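Hypothetical protein PH1789 (PDB 1WR2) is of unknown function but carries a domain of the ATP-grasp superfamily, in the archaeon Pyrococcus horikoshii. Local coordinates at residues E3-V8 and L29-L34; E10-L13 and A19-E22. All coordinates share one frame; numbering follows the deposited sequence.

Interaction 1 of 2, residues E3-V8 and L29-L34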
loop_
_atom_site.group_PDB
_atom_site.type_symbol
_atom_site.label_atom_id
_atom_site.label_comp_id
_atom_site.label_asym_id
_atom_site.label_seq_id
_atom_site.Cartn_x
_atom_site.Cartn_y
_atom_site.Cartn_z
ATOM N N GLU A 3 17.077 5.558 -8.430
ATOM C CA GLU A 3 17.959 4.465 -8.047
ATOM C C GLU A 3 17.498 3.645 -6.847
ATOM O O GLU A 3 17.549 2.417 -6.882
ATOM C CB GLU A 3 19.375 4.997 -7.796
ATOM C CG GLU A 3 20.409 3.896 -7.592
ATOM C CD GLU A 3 20.326 2.815 -8.664
ATOM O OE1 GLU A 3 20.410 3.158 -9.867
ATOM O OE2 GLU A 3 20.178 1.626 -8.304
ATOM N N GLU A 4 17.053 4.312 -5.787
ATOM C CA GLU A 4 16.600 3.603 -4.592
ATOM C C GLU A 4 15.535 2.557 -4.918
ATOM O O GLU A 4 15.538 1.461 -4.358
ATOM C CB GLU A 4 16.060 4.601 -3.562
ATOM C CG GLU A 4 15.508 3.968 -2.281
ATOM C CD GLU A 4 16.464 2.972 -1.635
ATOM O OE1 GLU A 4 17.688 3.234 -1.609
ATOM O OE2 GLU A 4 15.988 1.928 -1.135
ATOM N N ALA A 5 14.631 2.897 -5.831
ATOM C CA ALA A 5 13.566 1.981 -6.225
ATOM C C ALA A 5 14.145 0.779 -6.956
ATOM O O ALA A 5 13.805 -0.362 -6.655
ATOM C CB ALA A 5 12.550 2.704 -7.120
ATOM N N VAL A 6 15.024 1.043 -7.919
ATOM C CA VAL A 6 15.653 -0.019 -8.696
ATOM C C VAL A 6 16.486 -0.916 -7.786
ATOM O O VAL A 6 16.647 -2.108 -8.044
ATOM C CB VAL A 6 16.577 0.566 -9.801
ATOM C CG1 VAL A 6 17.290 -0.561 -10.539
ATOM C CG2 VAL A 6 15.760 1.396 -10.779
ATOM N N ARG A 7 17.003 -0.329 -6.714
ATOM C CA ARG A 7 17.830 -1.056 -5.759
ATOM C C ARG A 7 16.985 -2.076 -5.000
ATOM O O ARG A 7 17.301 -3.266 -4.970
ATOM C CB ARG A 7 18.462 -0.076 -4.771
ATOM C CG ARG A 7 19.740 -0.581 -4.112
ATOM C CD ARG A 7 19.817 -0.113 -2.672
ATOM N NE ARG A 7 18.945 -0.918 -1.821
ATOM C CZ ARG A 7 18.544 -0.563 -0.604
ATOM N NH1 ARG A 7 18.931 0.595 -0.089
ATOM N NH2 ARG A 7 17.763 -1.373 0.099
ATOM N N VAL A 8 15.904 -1.599 -4.390
ATOM C CA VAL A 8 15.015 -2.471 -3.637
ATOM C C VAL A 8 14.448 -3.542 -4.563
ATOM O O VAL A 8 14.358 -4.712 -4.189
ATOM C CB VAL A 8 13.861 -1.665 -2.998
ATOM C CG1 VAL A 8 13.038 -2.561 -2.087
ATOM C CG2 VAL A 8 14.424 -0.489 -2.214
ATOM N N LEU A 29 7.531 3.081 -3.222
ATOM C CA LEU A 29 6.605 4.198 -3.214
ATOM C C LEU A 29 7.245 5.467 -2.657
ATOM O O LEU A 29 7.137 6.533 -3.264
ATOM C CB LEU A 29 5.346 3.836 -2.421
ATOM C CG LEU A 29 4.579 2.598 -2.925
ATOM C CD1 LEU A 29 3.294 2.432 -2.122
ATOM C CD2 LEU A 29 4.243 2.747 -4.395
ATOM N N LYS A 30 7.918 5.356 -1.515
ATOM C CA LYS A 30 8.569 6.516 -0.915
ATOM C C LYS A 30 9.630 7.124 -1.832
ATOM O O LYS A 30 9.796 8.344 -1.875
ATOM C CB LYS A 30 9.208 6.141 0.430
ATOM C CG LYS A 30 8.201 5.907 1.547
ATOM C CD LYS A 30 8.874 5.696 2.902
ATOM C CE LYS A 30 9.692 4.421 2.935
ATOM N NZ LYS A 30 10.258 4.192 4.291
ATOM N N ALA A 31 10.340 6.272 -2.565
ATOM C CA ALA A 31 11.387 6.723 -3.472
ATOM C C ALA A 31 10.832 7.682 -4.518
ATOM O O ALA A 31 11.586 8.412 -5.168
ATOM C CB ALA A 31 12.037 5.523 -4.155
ATOM N N TYR A 32 9.507 7.675 -4.679
ATOM C CA TYR A 32 8.848 8.550 -5.639
ATOM C C TYR A 32 8.009 9.623 -4.947
ATOM O O TYR A 32 7.148 10.256 -5.556
ATOM C CB TYR A 32 8.003 7.718 -6.610
ATOM C CG TYR A 32 8.815 7.160 -7.761
ATOM C CD1 TYR A 32 8.893 7.839 -8.975
ATOM C CD2 TYR A 32 9.553 5.985 -7.619
ATOM C CE1 TYR A 32 9.689 7.362 -10.018
ATOM C CE2 TYR A 32 10.352 5.503 -8.654
ATOM C CZ TYR A 32 10.412 6.201 -9.851
ATOM O OH TYR A 32 11.191 5.731 -10.882
ATOM N N GLY A 33 8.263 9.811 -3.658
ATOM C CA GLY A 33 7.568 10.840 -2.908
ATOM C C GLY A 33 6.113 10.633 -2.547
ATOM O O GLY A 33 5.461 11.576 -2.108
ATOM N N LEU A 34 5.599 9.421 -2.732
ATOM C CA LEU A 34 4.211 9.114 -2.391
ATOM C C LEU A 34 4.033 9.189 -0.876
ATOM O O LEU A 34 4.969 8.932 -0.129
ATOM C CB LEU A 34 3.846 7.717 -2.908
ATOM C CG LEU A 34 3.553 7.687 -4.409
ATOM C CD1 LEU A 34 3.673 6.279 -4.964
ATOM C CD2 LEU A 34 2.146 8.252 -4.625
#
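Ala5, near the start of helix 3-14, meets Ala31 and Tyr32 in the turn into which helix 22-30 runs. The tight part is small and made of methyl groups, a ring edge and a piece of backbone. The methyl groups Ala5 CB and Ala31 CB lie 4.1 Å apart, and Ala31 CB comes equally near the backbone, 4.1 Å from Ala5 N. Such short side chains let the two backbones come close, with Ala5 CA and Ala31 CA separated by 5.9 Å. Tyr32 adds a ring edge: its CE2 approaches Ala5 CB at 3.9 Å, the methyl lying near the ring plane and not over a face. With CG beside the backbone N (chi1 -84°), the ring reaches back toward helix 3-14, and its hydroxyl goes on to a hydrogen bond with Asp203.

The segment 29-34 contains a type I beta turn from Lys30 to Gly33, closed by a bond from Gly33 N to Lys30 O. Gly33 has a positive phi of 73°, a conformation that a residue without CB adopts easily. The turn carries the chain out of helix 22-30 of the ATP-grasp domain, while Leu29, pointing away from helix 3-14, packs on helix 187-203 and the large antiparallel sheet.

Toward solvent the contact loosens. Glu4 contributes its CB, 4.2 Å from Ala31 CB, but the chain bends at chi2 (51°) and carries the carboxylate off toward Arg7. Glu4 OE1 and Arg7 NH1 are 3.3 Å apart, yet the oxygen sits well out of the guanidinium plane, leaving attraction between charges without a directed N-H bond.

Interaction 2 of 2, residues E10-L13 and A19-E22; sequences EEVL and AMVE
Residues 10-13 form a turn of helix 3-14, whereas 19-22 begin as a short, weakly bonded strand and then enter helix 22-30, with Val21 at its N-cap position. The two backbones stay well apart: their nearest alpha carbons, Val12 CA and Met20 CA, are 7.1 Å from each other, and no hydrogen bond joins the segments. Side chains must therefore fill the gap.

Val12 supplies the helix side. Its CB points toward the strand, and its two methyls divide the work. CG2, beside the backbone N, meets the end of Met20, with Val12 CG2 and Met20 CE 3.9 Å apart. CG1, anti to the backbone N (chi1 175°), lies nearer the strand backbone, at a loose 4.4 Å from Ala19 O. A branched valine suits this place because it presents two methyls close to the helix without needing a long reach.

Methionine suits the other side because its long, flexible chain can span the distance that the backbones leave. Met20 runs extended through chi2 and then bends at chi3 (79°), so that its terminal methyl turns to the helix although CB does not point there. The two side chains cross at about a right angle, and their meeting is purely apolar. Ala19 directs its own methyl away from the helix, touching Leu69 and Ile233 instead.

Both Val12 and Met20 are buried. Within the ATP-grasp domain, strand 19-20 is an outermost strand of the six-stranded antiparallel sheet, and Met20 shares backbone hydrogen bonds with Ile232 of strand 225-234. Its side chain also touches Leu234 of that strand and Val28 of helix 22-30, while Val12 rests against Glu24; helix 3-14 thus packs beside both the sheet edge and the helix that follows it.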
loop_
_atom_site.group_PDB
_atom_site.type_symbol
_atom_site.label_atom_id
_atom_site.label_comp_id
_atom_site.label_asym_id
_atom_site.label_seq_id
_atom_site.Cartn_x
_atom_site.Cartn_y
_atom_site.Cartn_z
ATOM N N GLU A 10 15.747 -4.747 -7.517
ATOM C CA GLU A 10 16.803 -5.692 -7.878
ATOM C C GLU A 10 17.048 -6.686 -6.746
ATOM O O GLU A 10 17.108 -7.900 -6.966
ATOM C CB GLU A 10 18.108 -4.948 -8.187
ATOM C CG GLU A 10 18.167 -4.279 -9.555
ATOM C CD GLU A 10 17.940 -5.257 -10.702
ATOM O OE1 GLU A 10 18.369 -6.427 -10.590
ATOM O OE2 GLU A 10 17.344 -4.853 -11.723
ATOM N N GLU A 11 17.188 -6.155 -5.536
ATOM C CA GLU A 11 17.434 -6.967 -4.349
ATOM C C GLU A 11 16.428 -8.108 -4.223
ATOM O O GLU A 11 16.798 -9.251 -3.949
ATOM C CB GLU A 11 17.384 -6.076 -3.105
ATOM C CG GLU A 11 17.782 -6.765 -1.805
ATOM C CD GLU A 11 17.960 -5.783 -0.653
ATOM O OE1 GLU A 11 18.261 -6.234 0.474
ATOM O OE2 GLU A 11 17.801 -4.561 -0.875
ATOM N N VAL A 12 15.154 -7.791 -4.429
ATOM C CA VAL A 12 14.094 -8.783 -4.341
ATOM C C VAL A 12 14.238 -9.830 -5.439
ATOM O O VAL A 12 14.146 -11.033 -5.181
ATOM C CB VAL A 12 12.704 -8.114 -4.460
ATOM C CG1 VAL A 12 11.615 -9.166 -4.494
ATOM C CG2 VAL A 12 12.487 -7.168 -3.285
ATOM N N LEU A 13 14.459 -9.369 -6.664
ATOM C CA LEU A 13 14.614 -10.272 -7.798
ATOM C C LEU A 13 15.820 -11.182 -7.580
ATOM O O LEU A 13 15.790 -12.359 -7.943
ATOM C CB LEU A 13 14.776 -9.468 -9.091
ATOM C CG LEU A 13 13.543 -8.662 -9.526
ATOM C CD1 LEU A 13 13.928 -7.660 -10.609
ATOM C CD2 LEU A 13 12.458 -9.609 -10.023
ATOM N N ALA A 19 6.984 -11.317 -5.945
ATOM C CA ALA A 19 6.085 -10.550 -5.090
ATOM C C ALA A 19 6.826 -9.816 -3.974
ATOM O O ALA A 19 7.568 -10.418 -3.202
ATOM C CB ALA A 19 5.022 -11.465 -4.494
ATOM N N MET A 20 6.619 -8.509 -3.893
ATOM C CA MET A 20 7.258 -7.707 -2.859
ATOM C C MET A 20 6.362 -7.638 -1.624
ATOM O O MET A 20 5.140 -7.526 -1.743
ATOM C CB MET A 20 7.506 -6.285 -3.368
ATOM C CG MET A 20 8.323 -6.206 -4.636
ATOM S SD MET A 20 8.723 -4.498 -5.078
ATOM C CE MET A 20 10.074 -4.167 -3.953
ATOM N N VAL A 21 6.963 -7.699 -0.438
ATOM C CA VAL A 21 6.187 -7.607 0.798
ATOM C C VAL A 21 5.890 -6.132 1.049
ATOM O O VAL A 21 6.519 -5.262 0.462
ATOM C CB VAL A 21 6.944 -8.229 2.007
ATOM C CG1 VAL A 21 7.129 -9.731 1.776
ATOM C CG2 VAL A 21 8.281 -7.554 2.191
ATOM N N GLU A 22 4.927 -5.853 1.914
ATOM C CA GLU A 22 4.515 -4.481 2.179
ATOM C C GLU A 22 5.630 -3.463 2.398
ATOM O O GLU A 22 5.606 -2.395 1.795
ATOM C CB GLU A 22 3.554 -4.438 3.371
ATOM C CG GLU A 22 2.914 -3.077 3.602
ATOM C CD GLU A 22 1.906 -3.093 4.741
ATOM O OE1 GLU A 22 1.513 -4.197 5.186
ATOM O OE2 GLU A 22 1.502 -2.001 5.183
#

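Overall arrangement
Both contacts use helix 3-14, and their centres lie 12 Å apart, each about 14 Å from the centre of the chain. Along the sequence the order is 3-8, 10-13, 19-22 and 29-34, so interaction 2 is the inner pairing and interaction 1 the outer one. Strand 19-20 leads directly into helix 22-30, and the turn that follows this helix takes part in interaction 1. The two contacts also touch, through Val8 CG1 and Met20 CE at 3.9 Å, so they adjoin through this one pair. Together they place helix 3-14 against edge strand 19-20 and against the turn after helix 22-30 within the ATP-grasp architecture.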